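Local coordinates for protein CRISPR system Cmr subunit Cmr6 (PDB 4W8V) that binds RNA and, with Cmr1, caps the elongated crRNA-guided type III-B Cmr ribonucleoprotein complex of CRISPR antiviral defence, at residues Y45-I50 with D156-E161; K18-S23 with P198-F203; R24-L29 with V231-S236; S53-V58 with V142-A147. One frame throughout, in Å; residues are numbered along the deposited sequence.

Interaction 1: Y45-I50 with D156-E161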
# COMPACT_ATOMS: atom_id res chain seq x y z
N TYR A 45 16.74 -12.25 -11.78
CA TYR A 45 16.26 -13.60 -12.07
C TYR A 45 14.78 -13.63 -12.45
O TYR A 45 14.08 -14.61 -12.19
CB TYR A 45 16.50 -14.55 -10.88
CG TYR A 45 17.89 -14.48 -10.28
CD1 TYR A 45 18.89 -15.37 -10.69
CD2 TYR A 45 18.20 -13.56 -9.30
CE1 TYR A 45 20.17 -15.31 -10.13
CE2 TYR A 45 19.47 -13.49 -8.74
CZ TYR A 45 20.45 -14.37 -9.16
OH TYR A 45 21.70 -14.29 -8.60
N GLY A 46 14.30 -12.56 -13.07
CA GLY A 46 12.92 -12.52 -13.54
C GLY A 46 11.94 -11.94 -12.54
O GLY A 46 10.75 -11.75 -12.86
N VAL A 47 12.42 -11.63 -11.35
CA VAL A 47 11.55 -11.12 -10.29
C VAL A 47 11.15 -9.65 -10.53
O VAL A 47 12.02 -8.78 -10.62
CB VAL A 47 12.26 -11.26 -8.92
CG1 VAL A 47 11.42 -10.72 -7.78
CG2 VAL A 47 12.59 -12.72 -8.69
N PRO A 48 9.84 -9.37 -10.66
CA PRO A 48 9.48 -7.98 -10.93
C PRO A 48 9.50 -7.12 -9.67
O PRO A 48 9.64 -7.62 -8.57
CB PRO A 48 8.07 -8.11 -11.50
CG PRO A 48 7.53 -9.33 -10.84
CD PRO A 48 8.67 -10.26 -10.76
N TYR A 49 9.38 -5.81 -9.81
CA TYR A 49 9.31 -4.97 -8.62
C TYR A 49 7.88 -4.65 -8.25
O TYR A 49 6.94 -4.99 -8.97
CB TYR A 49 10.09 -3.66 -8.82
CG TYR A 49 9.53 -2.75 -9.90
CD1 TYR A 49 8.70 -1.67 -9.58
CD2 TYR A 49 9.86 -2.94 -11.23
CE1 TYR A 49 8.22 -0.82 -10.56
CE2 TYR A 49 9.38 -2.08 -12.22
CZ TYR A 49 8.57 -1.03 -11.88
OH TYR A 49 8.12 -0.18 -12.88
N ILE A 50 7.73 -4.01 -7.09
CA ILE A 50 6.45 -3.51 -6.61
C ILE A 50 6.42 -2.01 -6.78
O ILE A 50 7.20 -1.31 -6.13
CB ILE A 50 6.24 -3.85 -5.13
CG1 ILE A 50 6.22 -5.37 -4.92
CG2 ILE A 50 4.97 -3.19 -4.62
CD1 ILE A 50 7.00 -5.83 -3.68
N ASP A 156 19.16 -18.68 -3.73
CA ASP A 156 19.05 -19.55 -4.89
C ASP A 156 18.11 -18.92 -5.91
O ASP A 156 17.27 -18.10 -5.55
CB ASP A 156 18.56 -20.94 -4.49
CG ASP A 156 19.30 -21.50 -3.29
OD1 ASP A 156 20.44 -21.98 -3.47
OD2 ASP A 156 18.75 -21.45 -2.17
N LYS A 157 18.27 -19.29 -7.17
CA LYS A 157 17.44 -18.76 -8.25
C LYS A 157 15.95 -19.03 -8.01
O LYS A 157 15.53 -20.18 -8.00
CB LYS A 157 17.87 -19.34 -9.59
CG LYS A 157 16.86 -19.15 -10.71
CD LYS A 157 17.47 -19.49 -12.06
CE LYS A 157 16.44 -19.45 -13.16
NZ LYS A 157 15.45 -20.55 -13.02
N PRO A 158 15.16 -17.97 -7.81
CA PRO A 158 13.75 -18.17 -7.43
C PRO A 158 12.95 -18.86 -8.51
O PRO A 158 13.08 -18.52 -9.69
CB PRO A 158 13.23 -16.75 -7.20
CG PRO A 158 14.14 -15.89 -8.00
CD PRO A 158 15.49 -16.55 -7.98
N ILE A 159 12.16 -19.85 -8.12
CA ILE A 159 11.25 -20.49 -9.06
C ILE A 159 9.99 -19.64 -9.21
O ILE A 159 9.24 -19.46 -8.25
CB ILE A 159 10.88 -21.90 -8.62
CG1 ILE A 159 12.12 -22.79 -8.58
CG2 ILE A 159 9.87 -22.48 -9.57
CD1 ILE A 159 12.97 -22.72 -9.84
N LEU A 160 9.78 -19.13 -10.42
CA LEU A 160 8.65 -18.24 -10.71
C LEU A 160 7.54 -18.97 -11.45
O LEU A 160 7.80 -19.76 -12.36
CB LEU A 160 9.12 -17.04 -11.54
CG LEU A 160 10.18 -16.16 -10.87
CD1 LEU A 160 10.52 -14.98 -11.75
CD2 LEU A 160 9.71 -15.70 -9.50
N GLU A 161 6.29 -18.71 -11.06
CA GLU A 161 5.14 -19.28 -11.75
C GLU A 161 4.43 -18.20 -12.57
O GLU A 161 4.23 -17.08 -12.10
CB GLU A 161 4.17 -19.93 -10.77
CG GLU A 161 4.71 -21.14 -10.03
CD GLU A 161 4.95 -22.34 -10.93
OE1 GLU A 161 4.20 -22.51 -11.91
OE2 GLU A 161 5.90 -23.10 -10.66
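Pro158 presents the CG-CD side of its ring to Tyr45 and Val47, and these apolar meetings carry much of the contact. Pro158 CD lies 3.7 Å from Tyr45 CB, with the two side chains crossing at about a right angle, while Pro158 CG is 3.6 Å from Val47 CG2, the methyl set anti to the carbonyl carbon (CG1 is anti to N, chi1 179°). The Tyr45 ring continues outward to Lys157, its CD1 4.2 Å from the lysine CB. Leu160 works on the backbone instead. Its CD1 sits 3.4 Å from Gly46 O and 3.6 Å from Tyr45 O, and its other methyl, CD2, stays 4.2 Å from Val47 CG2.

Behind this first shell, the successive positive phi angles of Tyr45 and Gly46 (59° and 92°) make a turn, where a CB on Gly46 would be jammed against Tyr45 O and tight on Leu160 CD1. Gly46 O is also fixed by a hydrogen bond from Arg40 NH1 on helix 34-43. Pro198 backs Pro158 and Leu160, whereas Val47 rests on Val201 and Phe203. The contact thus joins the loop between helices 34-43 and 52-68 to the one leading into strand 161-165.

Interaction 2: K18-S23 with P198-F203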
# COMPACT_ATOMS: atom_id res chain seq x y z
N LYS A 18 14.95 -3.41 4.57
CA LYS A 18 14.96 -4.61 3.76
C LYS A 18 13.81 -5.53 4.14
O LYS A 18 13.64 -5.86 5.31
CB LYS A 18 16.28 -5.36 3.90
CG LYS A 18 17.48 -4.63 3.35
CD LYS A 18 18.69 -5.53 3.38
CE LYS A 18 19.97 -4.80 3.01
NZ LYS A 18 21.14 -5.65 3.34
N PHE A 19 13.03 -5.95 3.15
CA PHE A 19 11.83 -6.75 3.39
C PHE A 19 11.88 -8.04 2.61
O PHE A 19 12.37 -8.08 1.49
CB PHE A 19 10.57 -5.95 3.02
CG PHE A 19 10.30 -4.78 3.93
CD1 PHE A 19 11.15 -3.68 3.95
CD2 PHE A 19 9.18 -4.78 4.76
CE1 PHE A 19 10.90 -2.60 4.78
CE2 PHE A 19 8.92 -3.71 5.60
CZ PHE A 19 9.77 -2.61 5.61
N LYS A 20 11.40 -9.13 3.22
CA LYS A 20 11.29 -10.39 2.49
C LYS A 20 9.83 -10.73 2.33
O LYS A 20 9.02 -10.30 3.15
CB LYS A 20 12.03 -11.52 3.22
CG LYS A 20 11.54 -11.77 4.63
CD LYS A 20 12.40 -12.81 5.33
CE LYS A 20 12.02 -12.97 6.80
NZ LYS A 20 10.74 -13.71 6.97
N THR A 21 9.50 -11.46 1.27
CA THR A 21 8.13 -11.92 1.05
C THR A 21 7.77 -12.99 2.09
O THR A 21 8.33 -14.08 2.07
CB THR A 21 7.97 -12.50 -0.38
OG1 THR A 21 9.08 -13.36 -0.68
CG2 THR A 21 7.92 -11.38 -1.43
N GLN A 22 6.87 -12.67 3.02
CA GLN A 22 6.49 -13.64 4.04
C GLN A 22 5.63 -14.76 3.44
O GLN A 22 5.78 -15.93 3.80
CB GLN A 22 5.74 -12.97 5.19
CG GLN A 22 5.45 -13.93 6.35
CD GLN A 22 4.39 -13.42 7.33
OE1 GLN A 22 3.33 -12.95 6.92
NE2 GLN A 22 4.68 -13.52 8.61
N SER A 23 4.75 -14.38 2.52
CA SER A 23 3.98 -15.32 1.72
C SER A 23 4.29 -15.04 0.25
O SER A 23 5.00 -14.09 -0.07
CB SER A 23 2.46 -15.18 2.00
OG SER A 23 1.99 -13.87 1.74
N PRO A 198 8.28 -16.47 -5.02
CA PRO A 198 8.24 -17.34 -3.84
C PRO A 198 8.51 -16.58 -2.55
O PRO A 198 8.83 -15.40 -2.57
CB PRO A 198 9.34 -18.37 -4.12
CG PRO A 198 10.22 -17.76 -5.16
CD PRO A 198 9.34 -16.84 -5.97
N LYS A 199 8.39 -17.27 -1.42
CA LYS A 199 8.70 -16.67 -0.13
C LYS A 199 10.21 -16.42 -0.01
O LYS A 199 11.00 -17.04 -0.70
CB LYS A 199 8.25 -17.58 1.02
CG LYS A 199 6.85 -18.10 0.93
CD LYS A 199 6.59 -19.11 2.03
CE LYS A 199 5.16 -19.59 2.01
NZ LYS A 199 4.92 -20.51 3.15
N ASP A 200 10.57 -15.50 0.88
CA ASP A 200 11.96 -15.19 1.21
C ASP A 200 12.73 -14.60 0.05
O ASP A 200 13.91 -14.88 -0.15
CB ASP A 200 12.69 -16.43 1.73
CG ASP A 200 12.13 -16.91 3.04
OD1 ASP A 200 11.88 -16.07 3.93
OD2 ASP A 200 11.93 -18.14 3.18
N VAL A 201 12.05 -13.76 -0.73
CA VAL A 201 12.71 -12.96 -1.74
C VAL A 201 12.87 -11.56 -1.17
O VAL A 201 11.92 -11.00 -0.62
CB VAL A 201 11.91 -12.97 -3.05
CG1 VAL A 201 12.50 -11.99 -4.04
CG2 VAL A 201 11.84 -14.40 -3.62
N PRO A 202 14.09 -11.02 -1.22
CA PRO A 202 14.35 -9.73 -0.57
C PRO A 202 14.04 -8.52 -1.44
O PRO A 202 14.40 -8.50 -2.62
CB PRO A 202 15.85 -9.80 -0.27
CG PRO A 202 16.40 -10.76 -1.26
CD PRO A 202 15.32 -11.73 -1.59
N PHE A 203 13.36 -7.53 -0.86
CA PHE A 203 13.04 -6.28 -1.52
C PHE A 203 13.56 -5.12 -0.69
O PHE A 203 13.52 -5.16 0.54
CB PHE A 203 11.51 -6.12 -1.73
CG PHE A 203 10.97 -6.97 -2.84
CD1 PHE A 203 10.79 -8.33 -2.66
CD2 PHE A 203 10.64 -6.41 -4.06
CE1 PHE A 203 10.31 -9.11 -3.69
CE2 PHE A 203 10.16 -7.18 -5.10
CZ PHE A 203 9.99 -8.53 -4.92
O HOH W 1 9.27 -15.46 4.85
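Pro198 O receives the hydroxyl proton of Thr21 OG1 at 2.8 Å, on a lone pair in the carbonyl plane. One residue on, Lys199 lays its extended aliphatic chain beside the backbone of the opposing turn, with CD 3.7 Å from Gln22 O. Asp200, at positive phi, turns its N-H onto Thr21 O (2.9 Å), and its carboxylate runs beside the Lys20 side chain, both pointing the same way. The charged atoms stay apart: Lys20 NZ lies 4.0 Å from Asp200 OD1, and a water bridges them while also donating to Thr21 O. Val201 N then donates to the same threonine hydroxyl oxygen, at 3.0 Å and nearly straight (170°), while Val201 O takes the N-H of Thr21. A chi1 of 45° places OG1 between the backbone N and carbonyl carbon of Thr21, where it meets both the loop carbonyl and the valine amide. With Pro202 regular pairing begins, opposite Lys20 in a non-hydrogen-bonded antiparallel pair. Phe203 closes the hydrogen-bonded pair with Phe19: Phe203 N donates to Phe19 O (2.6 Å) and Phe19 N to Phe203 O (2.8 Å).

Where the two central strands of the sheet leave their regular pairing, the threonine hydroxyl thus serves as acceptor and donor at once, so one buried polar group ties the loop to strand 13-21.

Interaction 3: R24-L29 with V231-S236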
# COMPACT_ATOMS: atom_id res chain seq x y z
N ARG A 24 3.78 -15.87 -0.66
CA ARG A 24 4.08 -15.66 -2.07
C ARG A 24 3.49 -14.36 -2.57
O ARG A 24 2.42 -13.90 -2.14
CB ARG A 24 3.55 -16.82 -2.90
CG ARG A 24 4.31 -18.08 -2.72
CD ARG A 24 3.56 -19.24 -3.32
NE ARG A 24 4.07 -20.48 -2.74
CZ ARG A 24 4.91 -21.29 -3.36
NH1 ARG A 24 5.31 -21.00 -4.59
NH2 ARG A 24 5.33 -22.38 -2.76
N LEU A 25 4.22 -13.75 -3.50
CA LEU A 25 3.82 -12.47 -4.04
C LEU A 25 3.42 -12.61 -5.50
O LEU A 25 4.15 -13.18 -6.32
CB LEU A 25 4.96 -11.47 -3.86
CG LEU A 25 4.82 -10.05 -4.40
CD1 LEU A 25 3.70 -9.25 -3.67
CD2 LEU A 25 6.18 -9.40 -4.24
N VAL A 26 2.23 -12.11 -5.81
CA VAL A 26 1.63 -12.23 -7.13
C VAL A 26 1.58 -10.85 -7.79
O VAL A 26 0.89 -9.95 -7.33
CB VAL A 26 0.22 -12.83 -7.04
CG1 VAL A 26 -0.36 -13.09 -8.42
CG2 VAL A 26 0.25 -14.12 -6.21
N VAL A 27 2.35 -10.70 -8.85
CA VAL A 27 2.59 -9.40 -9.49
C VAL A 27 2.17 -9.43 -10.95
O VAL A 27 2.55 -10.34 -11.67
CB VAL A 27 4.11 -9.02 -9.40
CG1 VAL A 27 4.32 -7.64 -9.95
CG2 VAL A 27 4.60 -9.13 -7.97
N GLY A 28 1.39 -8.45 -11.39
CA GLY A 28 1.03 -8.32 -12.79
C GLY A 28 2.14 -7.68 -13.61
O GLY A 28 2.71 -6.66 -13.21
N LEU A 29 2.45 -8.27 -14.75
CA LEU A 29 3.40 -7.66 -15.66
C LEU A 29 2.71 -6.67 -16.60
O LEU A 29 1.84 -7.05 -17.38
CB LEU A 29 4.13 -8.72 -16.47
CG LEU A 29 4.89 -9.71 -15.62
CD1 LEU A 29 5.09 -10.95 -16.42
CD2 LEU A 29 6.23 -9.10 -15.19
N VAL A 231 0.64 -6.42 -0.75
CA VAL A 231 0.66 -5.82 -2.08
C VAL A 231 0.58 -6.90 -3.13
O VAL A 231 0.68 -8.10 -2.82
CB VAL A 231 1.94 -5.00 -2.32
CG1 VAL A 231 1.84 -3.61 -1.69
CG2 VAL A 231 3.16 -5.77 -1.80
N GLY A 232 0.41 -6.49 -4.38
CA GLY A 232 0.23 -7.43 -5.47
C GLY A 232 -1.21 -7.88 -5.49
O GLY A 232 -2.08 -7.26 -4.86
N ALA A 233 -1.47 -8.98 -6.18
CA ALA A 233 -2.81 -9.49 -6.37
C ALA A 233 -3.13 -10.62 -5.39
O ALA A 233 -2.23 -11.17 -4.73
CB ALA A 233 -2.99 -9.97 -7.79
N LYS A 234 -4.42 -10.94 -5.29
CA LYS A 234 -4.92 -12.00 -4.41
C LYS A 234 -4.50 -11.82 -2.96
O LYS A 234 -4.29 -12.79 -2.23
CB LYS A 234 -4.43 -13.36 -4.93
CG LYS A 234 -5.01 -13.72 -6.28
CD LYS A 234 -4.85 -15.20 -6.58
CE LYS A 234 -3.42 -15.54 -7.01
NZ LYS A 234 -3.24 -16.99 -7.32
N THR A 235 -4.39 -10.57 -2.52
CA THR A 235 -3.97 -10.30 -1.15
C THR A 235 -4.99 -10.79 -0.12
O THR A 235 -4.64 -11.14 1.01
CB THR A 235 -3.71 -8.81 -0.92
OG1 THR A 235 -4.88 -8.07 -1.26
CG2 THR A 235 -2.54 -8.32 -1.78
N SER A 236 -6.27 -10.84 -0.52
CA SER A 236 -7.31 -11.28 0.40
C SER A 236 -7.14 -12.76 0.77
O SER A 236 -7.57 -13.18 1.84
CB SER A 236 -8.72 -11.04 -0.18
OG SER A 236 -9.04 -11.97 -1.21
O HOH W 2 0.32 -10.58 -3.79
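Val26, on edge strand 25-28, meets a glycine-containing loop that follows helix 212-228, the position at which RAMP proteins with their ferredoxin-like fold carry a glycine-rich loop. The tight part is centred on the carbonyl of Val26. Its O accepts the Ala233 N-H at 2.8 Å, close to linear at 164°, with the donor tilted modestly from the carbonyl plane. Gly232 CA also comes within 3.2 Å of the same oxygen. Its positive phi (81°) favours glycine, and a side chain here would run into Val26 O and Leu25 CD1, so the bare CA allows the close approach. Beside it, Leu25 CD1 presses on Val231 O at 3.3 Å and also reaches CG2 of Val231. With CG anti to the backbone N (chi1 178°), the leucine side chain turns this methyl to Val231.

The remainder is looser. Val26 CG1 and Ala233 CB are 4.1 Å apart, and both residues lean on Phe194 of strand 192-197. At the margin, the bent Lys234 chain crosses the valine obliquely, its CE 4.0 Å from Val26 CG2, and also touches Tyr239. Backbone hydrogen bonds between Gly240 and both Arg24 and Val231 help hold the loop beside the strand. One water fills in between the two chains: it accepts from Val26 N at 3.2 Å and donates to the carbonyl oxygens of Val231 (2.7 Å) and Ala233.

Interaction 4: S53-V58 with V142-A147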
# COMPACT_ATOMS: atom_id res chain seq x y z
N SER A 53 3.51 3.34 -6.41
CA SER A 53 2.12 3.78 -6.44
C SER A 53 1.25 2.73 -5.76
O SER A 53 0.28 3.05 -5.08
CB SER A 53 1.65 4.07 -7.87
OG SER A 53 1.59 2.88 -8.66
N ALA A 54 1.61 1.46 -5.93
CA ALA A 54 0.92 0.39 -5.22
C ALA A 54 1.22 0.44 -3.71
O ALA A 54 0.34 0.19 -2.90
CB ALA A 54 1.28 -0.96 -5.79
N ILE A 55 2.46 0.75 -3.35
CA ILE A 55 2.81 0.89 -1.94
C ILE A 55 2.03 2.06 -1.33
O ILE A 55 1.47 1.94 -0.24
CB ILE A 55 4.33 1.09 -1.75
CG1 ILE A 55 5.04 -0.21 -2.11
CG2 ILE A 55 4.67 1.50 -0.31
CD1 ILE A 55 6.47 -0.27 -1.69
N LYS A 56 1.94 3.16 -2.08
CA LYS A 56 1.15 4.31 -1.66
C LYS A 56 -0.33 3.99 -1.50
O LYS A 56 -0.96 4.40 -0.53
CB LYS A 56 1.32 5.44 -2.67
CG LYS A 56 0.75 6.76 -2.22
CD LYS A 56 0.93 7.83 -3.27
CE LYS A 56 0.75 9.20 -2.65
NZ LYS A 56 0.74 10.32 -3.63
N GLY A 57 -0.90 3.28 -2.47
CA GLY A 57 -2.30 2.90 -2.45
C GLY A 57 -2.70 2.06 -1.25
O GLY A 57 -3.63 2.42 -0.51
N VAL A 58 -2.01 0.95 -1.04
CA VAL A 58 -2.29 0.11 0.12
C VAL A 58 -2.10 0.88 1.45
O VAL A 58 -2.84 0.66 2.40
CB VAL A 58 -1.43 -1.17 0.11
CG1 VAL A 58 0.06 -0.83 0.28
CG2 VAL A 58 -1.90 -2.15 1.18
N VAL A 142 5.83 13.42 0.38
CA VAL A 142 6.59 12.20 0.56
C VAL A 142 6.60 11.40 -0.74
O VAL A 142 5.59 11.25 -1.41
CB VAL A 142 6.02 11.33 1.70
CG1 VAL A 142 6.73 9.98 1.75
CG2 VAL A 142 6.18 12.04 3.04
N VAL A 143 7.78 10.92 -1.10
CA VAL A 143 7.95 10.13 -2.29
C VAL A 143 7.82 8.67 -1.91
O VAL A 143 8.48 8.20 -0.99
CB VAL A 143 9.33 10.39 -2.94
CG1 VAL A 143 9.57 9.45 -4.12
CG2 VAL A 143 9.43 11.84 -3.37
N PHE A 144 6.94 7.96 -2.61
CA PHE A 144 6.81 6.54 -2.40
C PHE A 144 7.58 5.83 -3.48
O PHE A 144 7.06 5.62 -4.58
CB PHE A 144 5.35 6.10 -2.38
CG PHE A 144 4.63 6.49 -1.13
CD1 PHE A 144 4.05 7.75 -1.00
CD2 PHE A 144 4.53 5.60 -0.08
CE1 PHE A 144 3.41 8.10 0.17
CE2 PHE A 144 3.88 5.94 1.09
CZ PHE A 144 3.33 7.20 1.22
N PHE A 145 8.82 5.46 -3.16
CA PHE A 145 9.71 4.79 -4.10
C PHE A 145 9.21 3.42 -4.44
O PHE A 145 8.46 2.80 -3.68
CB PHE A 145 11.14 4.67 -3.56
CG PHE A 145 11.85 5.97 -3.37
CD1 PHE A 145 12.23 6.73 -4.46
CD2 PHE A 145 12.15 6.43 -2.10
CE1 PHE A 145 12.88 7.93 -4.29
CE2 PHE A 145 12.79 7.63 -1.91
CZ PHE A 145 13.17 8.39 -3.01
N ASP A 146 9.66 2.93 -5.58
CA ASP A 146 9.40 1.56 -5.95
C ASP A 146 10.16 0.62 -5.02
O ASP A 146 11.28 0.91 -4.57
CB ASP A 146 9.77 1.35 -7.42
CG ASP A 146 8.90 2.18 -8.37
OD1 ASP A 146 7.69 1.94 -8.46
OD2 ASP A 146 9.41 3.10 -9.00
N ALA A 147 9.51 -0.50 -4.70
CA ALA A 147 10.14 -1.54 -3.91
C ALA A 147 10.81 -2.51 -4.85
O ALA A 147 10.16 -3.05 -5.74
CB ALA A 147 9.13 -2.25 -3.05
O HOH W 3 2.76 11.54 -1.59
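Lys56 on the helix and Phe144 on the strand bring their CA atoms to 6.1 Å, the helical turn being held by regular bonds such as Gly57 N to Ser53 O, while residues 143-144 are extended. Lys56 then crosses Phe144 at about a right angle. Anti to its backbone N (chi1 -170°), Lys56 CG stands over one face of the ring, 3.9 Å from the centroid and 22° off the normal, in a CH-pi contact displaced toward the rim. The extended chain beyond keeps following the ring, Lys56 CE being 4.0 Å from Phe144 CD1, and its NZ ends on Phe133 O; a weak bond also links NZ to a water that donates to Val142 O and lies in plane at the edge of the ring.

Ile55 uses both branches of its side chain: Ile55 CG2 meets the ring edge at Phe144 CD2 (4.1 Å), and Ile55 CD1 packs on Ala147 CB at 3.6 Å. Val222 of helix 212-228 touches both Ile55 and Phe144, and Asp146 OD1 accepts from Gly52 N at the start of the helix. Helix 52-68, which probably corresponds to the first helix of the ferredoxin-like fold of RAMP proteins, thus packs against the antiparallel sheet at its outer strand 143-149.

All four contacts fall in the C-terminal RAMP part of Cmr6 that this chain represents. Along the chain, interaction 4 is nested within interaction 1, which is nested within both 2 and 3; the segments of 2 and 3 alternate. Centres lie between about 11 Å (1 and 2) and 20 Å (1 and 4). Interactions 2 and 4 share the four-stranded antiparallel sheet, through neighbouring strands 202-209 and 143-149, whereas 1 and 3 lie toward the smaller sheet of strands 25-28, 192-197 and 161-165. Ile50 joins them, touching Phe203, Leu25, Val231 and Ile55. These contacts between distant segments fasten helix 52-68, the loop before it and the loop after helix 212-228 onto the two sheets.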